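PDB 4F0Q: restriction endonuclease from Mycobacterium sp., which cleaves DNA as a tetrameric restriction endonuclease that depends on cytosine methylation. Local coordinates for the interface of chains A and B. Numbering follows the deposited sequence. Chains: chain A/B, Restriction endonuclease.

The interface of chains A and B. Residues chain A 143-145, 150, 251-254; chain B 424-426.
B:Asn425, at the end of its helix, packs against A:Gln251 to A:Leu254 and the tip of A:Arg150 of chain A. With CG anti to its own carbonyl carbon (chi1 -62°), the side chain points into the A:Gln251-A:Leu254 turn. B:Asn425 CB lies 3.4 Å from the backbone O of A:Gln251, and B:Asn425 CG packs 3.8 Å from the methyl CD1 of A:Leu254. At the tip the amide divides: ND2 faces that same methyl, while B:Asn425 OD1 accepts a nearly straight hydrogen bond from the backbone N of A:Arg253, 2.8 Å away, the donor standing above the amide carbonyl plane. Water 1 also bonds to OD1 and links it to A:Gly144 O. The backbone O of B:Asn425 is gripped end-on by A:Arg150, with NH1 at 3.1 Å and NH2 at 3.0 Å; this oxygen lies at the guanidinium edge, in its plane. A:Arg150 NH1 also donates to A:Gly144 O, 2.8 Å away, which helps fix the guanidinium's rotation, and A:Gly252 CA and A:Gln251 C lie over the rim of one guanidinium face. The guanidinium charge may suit the carbonyl at the helix C-terminus, where the helix dipole would be negative. Crossing A:Leu254 obliquely, B:Tyr426 brings its hydroxyl OH to within 3.6 Å of A:Leu254 CD2. The site thus joins the C-terminal end of helix 411-425 of chain B to the turn after helix 243-251 and to helix 147-150 of chain A, within a two-fold symmetric interface of the tetrameric enzyme.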
loop_
_atom_site.group_PDB
_atom_site.type_symbol
_atom_site.label_atom_id
_atom_site.label_comp_id
_atom_site.label_asym_id
_atom_site.label_seq_id
_atom_site.Cartn_x
_atom_site.Cartn_y
_atom_site.Cartn_z
ATOM N N ALA A 143 25.607 -7.176 -12.891
ATOM C CA ALA A 143 25.535 -7.238 -11.440
ATOM C C ALA A 143 26.948 -7.315 -10.873
ATOM O O ALA A 143 27.179 -7.940 -9.838
ATOM C CB ALA A 143 24.710 -8.431 -10.996
ATOM N N GLY A 144 27.887 -6.678 -11.567
ATOM C CA GLY A 144 29.275 -6.647 -11.142
ATOM C C GLY A 144 29.440 -6.028 -9.767
ATOM O O GLY A 144 28.822 -5.011 -9.456
ATOM N N THR A 145 30.283 -6.644 -8.945
ATOM C CA THR A 145 30.447 -6.220 -7.559
ATOM C C THR A 145 31.343 -4.994 -7.413
ATOM O O THR A 145 31.441 -4.420 -6.330
ATOM C CB THR A 145 31.006 -7.356 -6.684
ATOM O OG1 THR A 145 32.295 -7.747 -7.172
ATOM C CG2 THR A 145 30.070 -8.554 -6.715
ATOM N N ARG A 150 31.723 -3.506 -13.789
ATOM C CA ARG A 150 30.595 -2.894 -14.483
ATOM C C ARG A 150 31.039 -2.113 -15.716
ATOM O O ARG A 150 30.243 -1.863 -16.622
ATOM C CB ARG A 150 29.799 -1.997 -13.532
ATOM C CG ARG A 150 29.116 -2.758 -12.407
ATOM C CD ARG A 150 28.212 -1.857 -11.583
ATOM N NE ARG A 150 28.961 -0.887 -10.791
ATOM C CZ ARG A 150 29.430 -1.122 -9.569
ATOM N NH1 ARG A 150 29.232 -2.302 -8.997
ATOM N NH2 ARG A 150 30.099 -0.180 -8.921
ATOM N N GLN A 251 27.865 3.481 -9.276
ATOM C CA GLN A 251 27.121 3.052 -8.092
ATOM C C GLN A 251 26.703 1.581 -8.104
ATOM O O GLN A 251 26.791 0.899 -7.084
ATOM C CB GLN A 251 25.889 3.939 -7.895
ATOM C CG GLN A 251 26.214 5.412 -7.712
ATOM C CD GLN A 251 24.975 6.265 -7.532
ATOM O OE1 GLN A 251 25.064 7.478 -7.347
ATOM N NE2 GLN A 251 23.807 5.633 -7.586
ATOM N N GLY A 252 26.236 1.099 -9.251
ATOM C CA GLY A 252 25.786 -0.277 -9.361
ATOM C C GLY A 252 24.278 -0.402 -9.273
ATOM O O GLY A 252 23.549 0.365 -9.900
ATOM N N ARG A 253 23.809 -1.367 -8.487
ATOM C CA ARG A 253 22.376 -1.614 -8.344
ATOM C C ARG A 253 21.653 -0.464 -7.649
ATOM O O ARG A 253 20.435 -0.333 -7.754
ATOM C CB ARG A 253 22.124 -2.917 -7.582
ATOM C CG ARG A 253 22.740 -4.144 -8.225
ATOM C CD ARG A 253 21.938 -5.390 -7.894
ATOM N NE ARG A 253 20.566 -5.288 -8.388
ATOM C CZ ARG A 253 20.192 -5.611 -9.622
ATOM N NH1 ARG A 253 21.089 -6.057 -10.493
ATOM N NH2 ARG A 253 18.924 -5.486 -9.987
ATOM N N LEU A 254 22.410 0.365 -6.938
ATOM C CA LEU A 254 21.843 1.500 -6.220
ATOM C C LEU A 254 21.336 2.574 -7.178
ATOM O O LEU A 254 20.432 3.341 -6.844
ATOM C CB LEU A 254 22.876 2.099 -5.261
ATOM C CG LEU A 254 23.059 1.446 -3.885
ATOM C CD1 LEU A 254 23.568 0.013 -3.988
ATOM C CD2 LEU A 254 23.996 2.283 -3.030
ATOM N N ALA B 424 28.179 -6.096 -2.705
ATOM C CA ALA B 424 27.669 -6.351 -4.051
ATOM C C ALA B 424 27.882 -5.198 -5.028
ATOM O O ALA B 424 27.619 -5.342 -6.222
ATOM C CB ALA B 424 26.195 -6.725 -3.997
ATOM N N ASN B 425 28.351 -4.055 -4.534
ATOM C CA ASN B 425 28.505 -2.884 -5.395
ATOM C C ASN B 425 29.839 -2.149 -5.268
ATOM O O ASN B 425 30.331 -1.577 -6.242
ATOM C CB ASN B 425 27.347 -1.905 -5.183
ATOM C CG ASN B 425 26.003 -2.511 -5.533
ATOM O OD1 ASN B 425 25.645 -2.619 -6.706
ATOM N ND2 ASN B 425 25.251 -2.911 -4.515
ATOM N N TYR B 426 30.422 -2.163 -4.075
ATOM C CA TYR B 426 31.643 -1.403 -3.830
ATOM C C TYR B 426 32.828 -2.278 -3.434
ATOM O O TYR B 426 33.736 -1.824 -2.739
ATOM C CB TYR B 426 31.398 -0.322 -2.773
ATOM C CG TYR B 426 30.302 0.650 -3.146
ATOM C CD1 TYR B 426 30.529 1.661 -4.071
ATOM C CD2 TYR B 426 29.040 0.558 -2.574
ATOM C CE1 TYR B 426 29.530 2.553 -4.417
ATOM C CE2 TYR B 426 28.033 1.446 -2.913
ATOM C CZ TYR B 426 28.284 2.441 -3.835
ATOM O OH TYR B 426 27.287 3.327 -4.176
HETATM O O HOH W 1 26.284 -4.029 -9.105
HETATM O O HOH W 2 26.111 -7.301 -7.716
#